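Local coordinates for protein GH62 arabinofuranosidase (Podospora anserina, PDB 4N4B) that probably cleaves terminal non-reducing alpha-L-arabinofuranosyl groups from arabinoxylan, as an alpha-L-arabinofuranosidase of glycoside hydrolase family 62, at residues 51-63 / 72-84. Residues are numbered along the deposited sequence; the frame is centred on the assembly and turned at random.
Sequences TIILINGTHHVFA and NLVYFTFADWADA
Val61 and Phe76 meet in the tightly packed part of this contact. Val61 CB lies over one face of the Phe76 ring, 3.9 Å from its centroid, and CG1 reaches Phe76 CZ at 3.5 Å. The other methyl, CG2, turns to the Phe78 ring. Phe78 is itself sandwiched, with His59 CB over one face and Ala84 CB over the other. Its CG sits between the backbone N and the carbonyl carbon (chi1 48°), which brings the ring nearer strand 58-63. Val61 also touches Met308 of strand 306-311. Strands 58-67 and 70-78 form an antiparallel hairpin, the two middle strands of one four-stranded blade of the beta-propeller. On the other face, the Phe62 and Tyr75 rings meet with their planes at 41°, and Tyr75 CD1 stands over the Phe62 ring, 3.4 Å from CZ. His59 is buried too. Its ND1 donates to Phe78 O (3.2 Å), which lies in the plane of the His59 ring, and weakly to Ala79 O. Phe78 O also takes the His59 N-H, from the opposite face of its carbonyl plane. A water bonds His59 NE2 at 2.7 Å. A leucine in place of His59 would probably cost Phe78 O its second donor and leave the water without its imidazole partner. Beside the type I' turn Ile55 to Thr58 the packing thins: Gly57 and Ala79 are exposed, Thr58 and Thr77 partly so. Thr77 OG1 still donates to His59 O at 2.7 Å.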
loop_
_atom_site.group_PDB
_atom_site.type_symbol
_atom_site.label_atom_id
_atom_site.label_comp_id
_atom_site.label_asym_id
_atom_site.label_seq_id
_atom_site.Cartn_x
_atom_site.Cartn_y
_atom_site.Cartn_z
ATOM N N THR A 51 1.279 3.175 -4.442
ATOM C CA THR A 51 1.979 1.927 -4.932
ATOM C C THR A 51 3.009 2.419 -5.884
ATOM O O THR A 51 2.807 3.317 -6.688
ATOM C CB THR A 51 0.938 1.000 -5.566
ATOM O OG1 THR A 51 1.604 -0.224 -6.000
ATOM C CG2 THR A 51 0.234 1.518 -6.740
ATOM N N ILE A 52 4.204 1.789 -5.818
ATOM C CA ILE A 52 5.353 2.281 -6.623
ATOM C C ILE A 52 6.236 1.130 -7.055
ATOM O O ILE A 52 6.671 0.299 -6.266
ATOM C CB ILE A 52 6.139 3.329 -5.792
ATOM C CG1 ILE A 52 7.330 3.804 -6.590
ATOM C CG2 ILE A 52 6.506 2.826 -4.421
ATOM C CD1 ILE A 52 7.964 5.055 -6.040
ATOM N N ILE A 53 6.609 1.225 -8.312
ATOM C CA ILE A 53 7.577 0.304 -8.963
ATOM C C ILE A 53 8.536 1.144 -9.744
ATOM O O ILE A 53 8.352 2.265 -10.055
ATOM C CB ILE A 53 6.900 -0.814 -9.788
ATOM C CG1 ILE A 53 6.231 -0.219 -10.961
ATOM C CG2 ILE A 53 5.985 -1.664 -8.968
ATOM C CD1 ILE A 53 5.690 -1.242 -11.955
ATOM N N LEU A 54 9.695 0.494 -9.984
ATOM C CA LEU A 54 10.854 1.090 -10.660
ATOM C C LEU A 54 11.246 0.158 -11.792
ATOM O O LEU A 54 11.485 -0.994 -11.585
ATOM C CB LEU A 54 11.999 1.310 -9.686
ATOM C CG LEU A 54 13.292 1.907 -10.233
ATOM C CD1 LEU A 54 13.065 3.209 -10.876
ATOM C CD2 LEU A 54 14.322 2.041 -9.124
ATOM N N ILE A 55 11.239 0.693 -12.992
ATOM C CA ILE A 55 11.593 -0.107 -14.232
ATOM C C ILE A 55 12.709 0.703 -14.933
ATOM O O ILE A 55 12.493 1.757 -15.473
ATOM C CB ILE A 55 10.421 -0.245 -15.142
ATOM C CG1 ILE A 55 9.203 -0.895 -14.413
ATOM C CG2 ILE A 55 10.819 -1.070 -16.387
ATOM C CD1 ILE A 55 7.947 -0.947 -15.237
ATOM N N ASN A 56 13.896 0.146 -14.844
ATOM C CA ASN A 56 15.079 0.712 -15.521
ATOM C C ASN A 56 15.223 2.237 -15.344
ATOM O O ASN A 56 15.343 2.990 -16.335
ATOM C CB ASN A 56 15.051 0.245 -16.988
ATOM C CG ASN A 56 15.277 -1.259 -17.102
ATOM O OD1 ASN A 56 15.962 -1.849 -16.276
ATOM N ND2 ASN A 56 14.601 -1.884 -18.012
ATOM N N GLY A 57 15.127 2.682 -14.114
ATOM C CA GLY A 57 15.315 4.094 -13.820
ATOM C C GLY A 57 14.054 4.949 -13.798
ATOM O O GLY A 57 14.098 6.083 -13.286
ATOM N N THR A 58 12.944 4.392 -14.271
ATOM C CA THR A 58 11.706 5.121 -14.321
ATOM C C THR A 58 10.771 4.514 -13.159
ATOM O O THR A 58 10.392 3.396 -13.153
ATOM C CB THR A 58 10.940 5.031 -15.623
ATOM O OG1 THR A 58 11.787 5.669 -16.626
ATOM C CG2 THR A 58 9.653 5.761 -15.606
ATOM N N HIS A 59 10.349 5.468 -12.286
ATOM C CA HIS A 59 9.336 5.125 -11.264
ATOM C C HIS A 59 7.956 5.354 -11.815
ATOM O O HIS A 59 7.669 6.304 -12.504
ATOM C CB HIS A 59 9.467 6.085 -10.057
ATOM C CG HIS A 59 10.753 5.960 -9.313
ATOM N ND1 HIS A 59 11.859 6.729 -9.661
ATOM C CD2 HIS A 59 11.187 5.191 -8.232
ATOM C CE1 HIS A 59 12.866 6.457 -8.838
ATOM N NE2 HIS A 59 12.499 5.541 -7.971
ATOM N N HIS A 60 7.066 4.427 -11.498
ATOM C CA HIS A 60 5.662 4.484 -11.807
ATOM C C HIS A 60 4.892 4.429 -10.485
ATOM O O HIS A 60 5.079 3.478 -9.714
ATOM C CB HIS A 60 5.265 3.212 -12.666
ATOM C CG HIS A 60 5.912 3.235 -14.025
ATOM N ND1 HIS A 60 7.122 2.662 -14.341
ATOM C CD2 HIS A 60 5.414 3.807 -15.096
ATOM C CE1 HIS A 60 7.325 2.884 -15.654
ATOM N NE2 HIS A 60 6.317 3.603 -16.114
ATOM N N VAL A 61 4.041 5.442 -10.281
ATOM C CA VAL A 61 3.251 5.554 -9.032
ATOM C C VAL A 61 1.868 5.651 -9.345
ATOM O O VAL A 61 1.371 6.413 -10.181
ATOM C CB VAL A 61 3.742 6.758 -8.207
ATOM C CG1 VAL A 61 3.004 6.817 -6.862
ATOM C CG2 VAL A 61 5.225 6.688 -7.940
ATOM N N PHE A 62 1.030 4.935 -8.506
ATOM C CA PHE A 62 -0.405 5.179 -8.445
ATOM C C PHE A 62 -0.744 5.539 -7.000
ATOM O O PHE A 62 -0.181 5.000 -6.084
ATOM C CB PHE A 62 -1.274 3.972 -8.913
ATOM C CG PHE A 62 -0.922 3.523 -10.301
ATOM C CD1 PHE A 62 0.222 2.754 -10.584
ATOM C CD2 PHE A 62 -1.760 3.832 -11.310
ATOM C CE1 PHE A 62 0.481 2.409 -11.931
ATOM C CE2 PHE A 62 -1.512 3.424 -12.639
ATOM C CZ PHE A 62 -0.400 2.680 -12.895
ATOM N N ALA A 63 -1.710 6.475 -6.878
ATOM C CA ALA A 63 -2.037 6.958 -5.539
ATOM C C ALA A 63 -3.516 7.285 -5.504
ATOM O O ALA A 63 -4.195 7.472 -6.505
ATOM C CB ALA A 63 -1.172 8.166 -5.186
ATOM N N ASN A 72 -10.562 8.976 -5.551
ATOM C CA ASN A 72 -10.308 8.313 -6.807
ATOM C C ASN A 72 -8.787 8.106 -6.938
ATOM O O ASN A 72 -8.133 8.103 -6.009
ATOM C CB ASN A 72 -11.006 9.096 -7.963
ATOM C CG ASN A 72 -11.293 8.246 -9.214
ATOM O OD1 ASN A 72 -10.429 8.047 -9.976
ATOM N ND2 ASN A 72 -12.513 7.907 -9.453
ATOM N N LEU A 73 -8.342 7.827 -8.161
ATOM C CA LEU A 73 -6.975 7.393 -8.392
ATOM C C LEU A 73 -6.174 8.253 -9.363
ATOM O O LEU A 73 -6.710 8.759 -10.284
ATOM C CB LEU A 73 -6.939 5.933 -8.868
ATOM C CG LEU A 73 -7.540 4.911 -7.908
ATOM C CD1 LEU A 73 -7.461 3.546 -8.532
ATOM C CD2 LEU A 73 -6.777 4.835 -6.602
ATOM N N VAL A 74 -4.879 8.360 -9.112
ATOM C CA VAL A 74 -4.009 9.123 -10.005
ATOM C C VAL A 74 -2.743 8.324 -10.300
ATOM O O VAL A 74 -2.291 7.605 -9.465
ATOM C CB VAL A 74 -3.699 10.530 -9.410
ATOM C CG1 VAL A 74 -2.841 10.437 -8.113
ATOM C CG2 VAL A 74 -3.001 11.445 -10.420
ATOM N N TYR A 75 -2.217 8.513 -11.516
ATOM C CA TYR A 75 -0.909 7.941 -11.970
ATOM C C TYR A 75 0.070 9.064 -12.231
ATOM O O TYR A 75 -0.286 10.127 -12.787
ATOM C CB TYR A 75 -1.133 7.200 -13.288
ATOM C CG TYR A 75 0.135 6.722 -13.969
ATOM C CD1 TYR A 75 0.934 5.735 -13.451
ATOM C CD2 TYR A 75 0.553 7.348 -15.147
ATOM C CE1 TYR A 75 2.093 5.374 -14.049
ATOM C CE2 TYR A 75 1.705 6.965 -15.830
ATOM C CZ TYR A 75 2.459 6.020 -15.283
ATOM O OH TYR A 75 3.648 5.591 -15.931
ATOM N N PHE A 76 1.282 8.867 -11.843
ATOM C CA PHE A 76 2.378 9.763 -12.221
ATOM C C PHE A 76 3.662 9.008 -12.264
ATOM O O PHE A 76 3.832 7.911 -11.712
ATOM C CB PHE A 76 2.401 11.018 -11.342
ATOM C CG PHE A 76 2.531 10.765 -9.864
ATOM C CD1 PHE A 76 1.388 10.460 -9.123
ATOM C CD2 PHE A 76 3.762 10.814 -9.225
ATOM C CE1 PHE A 76 1.520 10.214 -7.731
ATOM C CE2 PHE A 76 3.822 10.571 -7.851
ATOM C CZ PHE A 76 2.722 10.265 -7.137
ATOM N N THR A 77 4.717 9.626 -12.870
ATOM C CA THR A 77 5.966 8.964 -13.179
ATOM C C THR A 77 7.134 9.906 -13.185
ATOM O O THR A 77 6.914 11.089 -13.477
ATOM C CB THR A 77 5.818 8.219 -14.523
ATOM O OG1 THR A 77 7.041 7.519 -14.858
ATOM C CG2 THR A 77 5.410 9.098 -15.637
ATOM N N PHE A 78 8.299 9.450 -12.830
ATOM C CA PHE A 78 9.457 10.314 -12.749
ATOM C C PHE A 78 10.654 9.413 -12.646
ATOM O O PHE A 78 10.586 8.367 -12.148
ATOM C CB PHE A 78 9.390 11.236 -11.477
ATOM C CG PHE A 78 9.059 10.497 -10.215
ATOM C CD1 PHE A 78 7.750 10.291 -9.880
ATOM C CD2 PHE A 78 10.026 9.984 -9.420
ATOM C CE1 PHE A 78 7.410 9.591 -8.756
ATOM C CE2 PHE A 78 9.694 9.267 -8.301
ATOM C CZ PHE A 78 8.362 9.045 -7.978
ATOM N N ALA A 79 11.780 9.939 -13.089
ATOM C CA ALA A 79 13.029 9.258 -12.916
ATOM C C ALA A 79 13.656 9.573 -11.534
ATOM O O ALA A 79 13.386 8.921 -10.612
ATOM C CB ALA A 79 13.972 9.593 -14.069
ATOM N N ASP A 80 14.463 10.617 -11.423
ATOM C CA ASP A 80 15.001 11.035 -10.139
ATOM C C ASP A 80 13.867 11.458 -9.223
ATOM O O ASP A 80 12.940 12.048 -9.644
ATOM C CB ASP A 80 15.860 12.281 -10.326
ATOM C CG ASP A 80 17.077 12.043 -11.116
ATOM O OD1 ASP A 80 17.574 10.927 -11.176
ATOM O OD2 ASP A 80 17.593 13.046 -11.582
ATOM N N TRP A 81 14.018 11.159 -7.959
ATOM C CA TRP A 81 13.026 11.680 -6.939
ATOM C C TRP A 81 12.820 13.160 -6.931
ATOM O O TRP A 81 11.731 13.674 -6.693
ATOM C CB TRP A 81 13.449 11.248 -5.539
ATOM C CG TRP A 81 13.427 9.830 -5.252
ATOM C CD1 TRP A 81 13.081 8.762 -6.114
ATOM C CD2 TRP A 81 13.784 9.213 -4.015
ATOM N NE1 TRP A 81 13.157 7.599 -5.436
ATOM C CE2 TRP A 81 13.620 7.809 -4.165
ATOM C CE3 TRP A 81 14.292 9.703 -2.780
ATOM C CZ2 TRP A 81 13.858 6.944 -3.127
ATOM C CZ3 TRP A 81 14.540 8.809 -1.770
ATOM C CH2 TRP A 81 14.298 7.454 -1.959
ATOM N N ALA A 82 13.877 13.903 -7.275
ATOM C CA ALA A 82 13.677 15.372 -7.406
ATOM C C ALA A 82 12.737 15.806 -8.468
ATOM O O ALA A 82 12.295 16.956 -8.423
ATOM C CB ALA A 82 15.077 16.017 -7.747
ATOM N N ASP A 83 12.426 14.954 -9.433
ATOM C CA ASP A 83 11.500 15.284 -10.432
ATOM C C ASP A 83 10.038 14.910 -9.986
ATOM O O ASP A 83 9.110 15.224 -10.654
ATOM C CB ASP A 83 11.796 14.491 -11.728
ATOM C CG ASP A 83 13.049 14.974 -12.470
ATOM O OD1 ASP A 83 13.599 15.985 -12.065
ATOM O OD2 ASP A 83 13.410 14.279 -13.459
ATOM N N ALA A 84 9.877 14.249 -8.841
ATOM C CA ALA A 84 8.492 13.866 -8.430
ATOM C C ALA A 84 7.577 15.052 -8.238
ATOM O O ALA A 84 6.434 15.027 -8.616
ATOM C CB ALA A 84 8.518 13.000 -7.192
HETATM O O HOH W 1 14.591 4.722 -6.403
#